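Local atomic coordinates of odorant binding protein (AGAP010409-PA) (Anopheles gambiae, PDB entry 3L4A), a protein that probably binds odorant molecules, being a small, secreted, mainly helical mosquito protein of the PBP/GOBP family. Residues F41-G46 and Y52-G57; A62-E65 and S70-A73; V7-S12 and E22-Y27. One frame throughout, in Å; residues are numbered along the deposited sequence. Where two conformers were deposited one is given.

Contact 1: residues F41-G46 and Y52-G57; sequences FVRCIG and YDDKYG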
# COMPACT_ATOMS: atom_id res chain seq x y z
N PHE A 41 -7.70 5.96 -1.95
CA PHE A 41 -7.15 5.46 -3.20
C PHE A 41 -6.10 4.37 -2.92
O PHE A 41 -6.11 3.31 -3.56
CB PHE A 41 -6.54 6.59 -4.03
CG PHE A 41 -6.03 6.15 -5.36
CD1 PHE A 41 -6.90 5.94 -6.42
CD2 PHE A 41 -4.67 5.92 -5.56
CE1 PHE A 41 -6.44 5.53 -7.66
CE2 PHE A 41 -4.20 5.50 -6.79
CZ PHE A 41 -5.08 5.30 -7.84
N VAL A 42 -5.19 4.64 -1.99
CA VAL A 42 -4.17 3.68 -1.62
C VAL A 42 -4.79 2.40 -1.06
O VAL A 42 -4.38 1.29 -1.41
CB VAL A 42 -3.17 4.31 -0.64
CG1 VAL A 42 -2.34 3.22 0.04
CG2 VAL A 42 -2.31 5.32 -1.38
N ARG A 43 -5.80 2.55 -0.21
CA ARG A 43 -6.54 1.38 0.26
C ARG A 43 -7.09 0.57 -0.91
O ARG A 43 -6.95 -0.65 -0.96
CB ARG A 43 -7.68 1.79 1.19
CG ARG A 43 -8.58 0.63 1.58
CD ARG A 43 -9.58 1.05 2.63
NE ARG A 43 -10.51 -0.02 2.96
CZ ARG A 43 -11.67 -0.22 2.33
NH1 ARG A 43 -12.03 0.60 1.34
NH2 ARG A 43 -12.46 -1.22 2.69
N CYS A 44 -7.72 1.25 -1.86
CA CYS A 44 -8.33 0.58 -3.00
C CYS A 44 -7.30 -0.21 -3.80
O CYS A 44 -7.53 -1.36 -4.16
CB CYS A 44 -9.04 1.61 -3.89
SG CYS A 44 -9.88 0.89 -5.31
N ILE A 45 -6.17 0.42 -4.11
CA ILE A 45 -5.13 -0.25 -4.89
C ILE A 45 -4.60 -1.47 -4.13
O ILE A 45 -4.39 -2.54 -4.71
CB ILE A 45 -3.95 0.70 -5.20
CG1 ILE A 45 -4.42 1.87 -6.08
CG2 ILE A 45 -2.81 -0.07 -5.85
CD1 ILE A 45 -5.04 1.47 -7.38
N GLY A 46 -4.39 -1.31 -2.83
CA GLY A 46 -3.90 -2.40 -2.02
C GLY A 46 -4.87 -3.57 -2.00
O GLY A 46 -4.47 -4.73 -2.10
N TYR A 52 -3.03 -5.96 0.47
CA TYR A 52 -3.52 -5.40 1.71
C TYR A 52 -4.93 -5.88 1.98
O TYR A 52 -5.69 -6.20 1.06
CB TYR A 52 -3.53 -3.86 1.65
CG TYR A 52 -4.05 -3.21 2.92
CD1 TYR A 52 -3.22 -3.00 4.00
CD2 TYR A 52 -5.39 -2.83 3.04
CE1 TYR A 52 -3.69 -2.43 5.17
CE2 TYR A 52 -5.88 -2.26 4.21
CZ TYR A 52 -5.02 -2.06 5.27
OH TYR A 52 -5.46 -1.49 6.45
N ASP A 53 -5.27 -5.89 3.26
CA ASP A 53 -6.54 -6.36 3.72
C ASP A 53 -6.91 -5.57 4.99
O ASP A 53 -6.05 -5.38 5.84
CB ASP A 53 -6.40 -7.85 4.04
CG ASP A 53 -7.70 -8.49 4.37
OD1 ASP A 53 -8.29 -9.08 3.44
OD2 ASP A 53 -8.16 -8.35 5.52
N ASP A 54 -8.15 -5.13 5.11
CA ASP A 54 -8.55 -4.31 6.26
C ASP A 54 -8.34 -5.05 7.57
O ASP A 54 -8.03 -4.44 8.59
CB ASP A 54 -10.02 -3.88 6.15
CG ASP A 54 -10.27 -2.95 4.99
OD1 ASP A 54 -9.48 -1.99 4.81
OD2 ASP A 54 -11.24 -3.17 4.25
N LYS A 55 -8.52 -6.37 7.53
CA LYS A 55 -8.42 -7.19 8.73
C LYS A 55 -7.02 -7.74 8.93
O LYS A 55 -6.48 -7.70 10.04
CB LYS A 55 -9.42 -8.35 8.66
CG LYS A 55 -9.42 -9.24 9.90
CD LYS A 55 -10.56 -10.24 9.87
CE LYS A 55 -10.58 -11.06 11.16
NZ LYS A 55 -11.63 -12.11 11.17
N TYR A 56 -6.43 -8.26 7.85
CA TYR A 56 -5.18 -9.00 7.96
C TYR A 56 -3.95 -8.14 7.67
O TYR A 56 -2.82 -8.61 7.80
CB TYR A 56 -5.21 -10.26 7.09
CG TYR A 56 -6.33 -11.18 7.50
CD1 TYR A 56 -6.32 -11.79 8.75
CD2 TYR A 56 -7.42 -11.40 6.67
CE1 TYR A 56 -7.35 -12.62 9.14
CE2 TYR A 56 -8.45 -12.22 7.06
CZ TYR A 56 -8.41 -12.82 8.30
OH TYR A 56 -9.43 -13.65 8.70
N GLY A 57 -4.20 -6.89 7.28
CA GLY A 57 -3.12 -5.94 7.10
C GLY A 57 -2.37 -6.12 5.79
O GLY A 57 -2.94 -6.47 4.76

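Contact 2: residues A62-E65 and S70-A73; sequences ANWE and SDDA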
# COMPACT_ATOMS: atom_id res chain seq x y z
N ALA A 62 3.41 -10.76 -0.75
CA ALA A 62 2.86 -10.13 -1.95
C ALA A 62 3.58 -8.82 -2.28
O ALA A 62 3.90 -8.54 -3.43
CB ALA A 62 1.37 -9.89 -1.79
N ASN A 63 3.85 -8.02 -1.26
CA ASN A 63 4.61 -6.79 -1.47
C ASN A 63 6.07 -7.04 -1.88
O ASN A 63 6.62 -6.33 -2.73
CB ASN A 63 4.50 -5.89 -0.24
CG ASN A 63 3.19 -5.15 -0.20
OD1 ASN A 63 3.05 -4.09 -0.83
ND2 ASN A 63 2.21 -5.71 0.49
N TRP A 64 6.69 -8.05 -1.29
CA TRP A 64 8.04 -8.45 -1.68
C TRP A 64 8.05 -8.76 -3.17
O TRP A 64 8.92 -8.31 -3.91
CB TRP A 64 8.46 -9.68 -0.87
CG TRP A 64 9.79 -10.28 -1.25
CD1 TRP A 64 9.99 -11.43 -1.97
CD2 TRP A 64 11.08 -9.79 -0.90
NE1 TRP A 64 11.33 -11.67 -2.09
CE2 TRP A 64 12.03 -10.68 -1.45
CE3 TRP A 64 11.54 -8.68 -0.18
CZ2 TRP A 64 13.40 -10.51 -1.29
CZ3 TRP A 64 12.90 -8.50 -0.03
CH2 TRP A 64 13.82 -9.41 -0.58
N GLU A 65 7.05 -9.51 -3.62
CA GLU A 65 6.96 -9.87 -5.03
C GLU A 65 6.67 -8.65 -5.90
O GLU A 65 7.12 -8.57 -7.04
CB GLU A 65 5.92 -10.97 -5.22
CG GLU A 65 6.34 -12.29 -4.62
CD GLU A 65 5.25 -13.35 -4.65
OE1 GLU A 65 4.27 -13.18 -5.41
OE2 GLU A 65 5.37 -14.35 -3.92
N SER A 70 10.83 -12.71 -7.08
CA SER A 70 10.02 -13.89 -7.34
C SER A 70 10.18 -14.97 -6.26
O SER A 70 9.51 -16.01 -6.31
CB SER A 70 10.36 -14.47 -8.71
OG SER A 70 11.76 -14.64 -8.85
N ASP A 71 11.04 -14.71 -5.29
CA ASP A 71 11.38 -15.70 -4.27
C ASP A 71 10.71 -15.43 -2.92
O ASP A 71 9.95 -14.47 -2.78
CB ASP A 71 12.90 -15.77 -4.09
CG ASP A 71 13.51 -14.43 -3.67
OD1 ASP A 71 12.86 -13.37 -3.80
OD2 ASP A 71 14.68 -14.43 -3.24
N ASP A 72 10.97 -16.28 -1.93
CA ASP A 72 10.51 -16.04 -0.56
C ASP A 72 11.14 -14.75 -0.05
O ASP A 72 12.33 -14.52 -0.23
CB ASP A 72 10.96 -17.15 0.39
CG ASP A 72 10.21 -18.46 0.19
OD1 ASP A 72 9.21 -18.51 -0.55
OD2 ASP A 72 10.64 -19.46 0.80
N ALA A 73 10.34 -13.91 0.62
CA ALA A 73 10.86 -12.66 1.18
C ALA A 73 12.03 -12.90 2.14
O ALA A 73 12.01 -13.86 2.92
CB ALA A 73 9.75 -11.94 1.91
O HOH W 1 7.14 -16.88 -4.37

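Contact 3: residues V7-S12 and E22-Y27; sequences VIESCS and ELKVHY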
# COMPACT_ATOMS: atom_id res chain seq x y z
N VAL A 7 -6.10 -0.99 -12.65
CA VAL A 7 -6.43 -0.80 -11.25
C VAL A 7 -6.45 0.67 -10.84
O VAL A 7 -7.29 1.09 -10.05
CB VAL A 7 -5.49 -1.63 -10.34
CG1 VAL A 7 -5.70 -1.28 -8.89
CG2 VAL A 7 -5.73 -3.11 -10.56
N ILE A 8 -5.55 1.47 -11.41
CA ILE A 8 -5.55 2.91 -11.14
C ILE A 8 -6.86 3.54 -11.61
O ILE A 8 -7.51 4.32 -10.89
CB ILE A 8 -4.35 3.62 -11.79
CG1 ILE A 8 -3.07 3.30 -11.02
CG2 ILE A 8 -4.59 5.12 -11.82
CD1 ILE A 8 -1.81 3.81 -11.69
N GLU A 9 -7.28 3.20 -12.83
CA GLU A 9 -8.51 3.76 -13.36
C GLU A 9 -9.73 3.30 -12.55
O GLU A 9 -10.58 4.11 -12.20
CB GLU A 9 -8.67 3.39 -14.84
CG GLU A 9 -7.45 3.75 -15.69
CD GLU A 9 -7.15 5.23 -15.66
OE1 GLU A 9 -5.96 5.60 -15.66
OE2 GLU A 9 -8.11 6.03 -15.63
N SER A 10 -9.81 2.01 -12.25
CA SER A 10 -10.95 1.50 -11.50
C SER A 10 -11.00 2.08 -10.09
O SER A 10 -12.06 2.44 -9.60
CB SER A 10 -10.92 -0.03 -11.45
OG SER A 10 -11.07 -0.54 -12.77
N CYS A 11 -9.85 2.18 -9.44
CA CYS A 11 -9.82 2.77 -8.11
C CYS A 11 -10.16 4.27 -8.12
O CYS A 11 -10.75 4.78 -7.17
CB CYS A 11 -8.50 2.48 -7.40
SG CYS A 11 -8.43 0.80 -6.74
N SER A 12 -9.79 4.96 -9.19
CA SER A 12 -10.14 6.36 -9.30
C SER A 12 -11.66 6.52 -9.39
O SER A 12 -12.21 7.52 -8.95
CB SER A 12 -9.45 7.02 -10.50
OG SER A 12 -10.11 6.70 -11.72
N GLU A 22 -5.36 16.11 -11.36
CA GLU A 22 -4.16 16.45 -10.61
C GLU A 22 -3.70 15.30 -9.72
O GLU A 22 -2.52 14.95 -9.70
CB GLU A 22 -4.42 17.70 -9.76
CG GLU A 22 -3.20 18.25 -9.06
CD GLU A 22 -3.37 19.70 -8.66
OE1 GLU A 22 -2.90 20.09 -7.57
OE2 GLU A 22 -3.99 20.46 -9.44
N LEU A 23 -4.63 14.70 -8.99
CA LEU A 23 -4.29 13.54 -8.17
C LEU A 23 -3.78 12.37 -9.02
O LEU A 23 -2.82 11.70 -8.63
CB LEU A 23 -5.48 13.08 -7.33
CG LEU A 23 -5.89 13.96 -6.15
CD1 LEU A 23 -7.16 13.40 -5.50
CD2 LEU A 23 -4.76 14.07 -5.12
N LYS A 24 -4.40 12.12 -10.16
CA LYS A 24 -4.02 10.97 -10.98
C LYS A 24 -2.65 11.12 -11.63
O LYS A 24 -1.97 10.12 -11.91
CB LYS A 24 -5.10 10.65 -12.01
CG LYS A 24 -6.32 9.97 -11.40
CD LYS A 24 -7.41 9.75 -12.42
CE LYS A 24 -7.02 8.66 -13.41
NZ LYS A 24 -7.99 8.59 -14.54
N VAL A 25 -2.22 12.36 -11.85
CA VAL A 25 -0.86 12.59 -12.29
C VAL A 25 0.11 12.09 -11.22
O VAL A 25 1.12 11.45 -11.55
CB VAL A 25 -0.59 14.08 -12.58
CG1 VAL A 25 0.90 14.32 -12.78
CG2 VAL A 25 -1.39 14.54 -13.79
N HIS A 26 -0.18 12.38 -9.96
CA HIS A 26 0.64 11.89 -8.86
C HIS A 26 0.64 10.37 -8.82
O HIS A 26 1.70 9.74 -8.74
CB HIS A 26 0.14 12.43 -7.52
CG HIS A 26 0.43 13.88 -7.29
ND1 HIS A 26 1.70 14.34 -7.03
CD2 HIS A 26 -0.38 14.96 -7.27
CE1 HIS A 26 1.66 15.66 -6.86
NE2 HIS A 26 0.40 16.05 -7.00
N TYR A 27 -0.54 9.78 -8.89
CA TYR A 27 -0.67 8.33 -8.77
C TYR A 27 0.12 7.59 -9.86
O TYR A 27 0.74 6.55 -9.59
CB TYR A 27 -2.14 7.90 -8.81
CG TYR A 27 -3.00 8.55 -7.75
CD1 TYR A 27 -2.44 9.08 -6.59
CD2 TYR A 27 -4.38 8.61 -7.90
CE1 TYR A 27 -3.23 9.66 -5.62
CE2 TYR A 27 -5.18 9.18 -6.93
CZ TYR A 27 -4.60 9.71 -5.80
OH TYR A 27 -5.41 10.28 -4.84
O HOH W 2 -10.71 8.34 -13.78

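Contact 1: residues F41-G46 and Y52-G57
Arg43 and Asp54 carry the charged part of this contact, in a side-on, two-pronged salt bridge. Arg43 NE gives its hydrogen to Asp54 OD1 at 2.9 Å, with an N-H...O angle of 165°, and Arg43 NH2 meets Asp54 OD2 at 2.8 Å. Both carboxylate oxygens are approached on their syn sides, and the two flat groups lie only 8° apart, so one edge of the guanidinium lies against the open end of the carboxylate. Arginine suits the place because its chain runs extended from CG to NE, carrying the charge well off the helix to Asp54.

The backbones meet where Tyr52 N makes a weak hydrogen bond of 3.2 Å to Gly46 O. With no side chain at Gly46, Tyr52 CB can come within 3.9 Å of Gly46 C, while the Tyr52 side chain touches Ala100 and Arg99 of helix 96-105.

The loop itself is a short hairpin, paired through Asp53 and Gly57. Asp53 OD2 accepts from Lys55 N, which makes an Asx turn, and from Tyr56 N, which widens it to an Asx motif; the two donors arrive from opposite faces of the carboxylate. Glycine suits position 57 because it tolerates the positive phi at the end of the turn.

Two matched donors and acceptors should resist twisting about the bridge, so Asp54 is probably held in both position and rotation, fastening the hairpin to helix 36-48.

Contact 2: residues A62-E65 and S70-A73
The indole of Trp64 lies with one face against Ala73, whose CA sits 3.3 Å from the centroid of the five-membered ring and only 3° off its normal, a CH-pi contact. Ala73 CB reaches the same side of the ring, 3.6 Å from Trp64 CG; the small methyl of alanine lets the backbone settle this close. At the edge, Trp64 NE1 donates to Asp71 OD1 at 2.9 Å, with an N-H...O angle of 158°. The acceptor is nearly in the plane of the indole, but the N-H meets the carboxylate from above its plane. Asp71 points its CB away from the helix, and the carboxylate returns because CG stands between the backbone N and the carbonyl carbon (chi1 59°).

Here the loop after helix 60-66 folds back over the helix it has just left before entering helix 75-87, a surface loop joining two helices of the PBP/GOBP fold. Gln61 ties the same loop by its amide, accepting from Ala73 N and donating to Asp71 O, while Phe77 of helix 75-87 meets the Trp64 ring edge-to-face.

Toward the start of the loop the link is looser. A water donates both to Glu65 OE2, at 3.1 Å, and to Ser70 O, at 3.2 Å; glutamate suits this exposed spot, its long chain reaching the water that Ser70 O shares, and Glu65 OE2 also accepts from Gln61 NE2.

Contact 3: residues V7-S12 and E22-Y27
Lys24 reaches across from helix 21-28 to Glu9 and Ser12 of helix 5-14, and the close contacts gather round it. The helices run roughly antiparallel, their axes 11.4 Å apart at closest. Lys24 NZ donates to Glu9 OE2 at 2.8 Å, a salt bridge met on the syn side of the carboxylate, while Lys24 CD lies 3.9 Å from Ser12 CB. Glu9 leaves its helix facing away from the partner; a bend at chi2 (-60°) brings the carboxylate back, and Lys24 bends at chi3 to meet it, the two chains crossing at about a right angle. Small Ser12 lets the lysine's methylenes pass. In the conformer described, its OG donates to Glu9 O. On the solvent side of this cluster a water accepts from Lys24 NZ at 2.8 Å and donates to Ser12 OG.

Elsewhere the packing is looser: Ile8 CD1 comes no nearer than 4.3 Å to Tyr27 O. Tyr27 also stacks on Phe41, and its OH bonds to Thr38.

Glu9 OE1 pairs in turn with Arg28, so one carboxylate is shared by two cations, which probably keeps Glu9 ionised and ties the two helices by charge.

Overall arrangement
Along the chain contact 3 comes first, then contact 1, then contact 2, none overlapping the next, and all belong to one PBP/GOBP domain. Helix 36-48 joins contacts 1 and 3, whose centres are about 16 Å apart: the Cys11-Cys44 disulfide runs to it from helix 5-14, and Ile45 packs on Val7. Helix 21-28 is held by packing and a salt bridge. With Cys40-Cys97 and Cys84-Cys106, the disulfides follow the 1-3, 2-5, 4-6 pairing classic of insect odorant-binding proteins. Contact 2 folds a surface loop back on helix 60-66, its centre about 17 Å from that of contact 1 and 25 Å from that of contact 3, touching neither. Contact 1 lies nearest the chain centre.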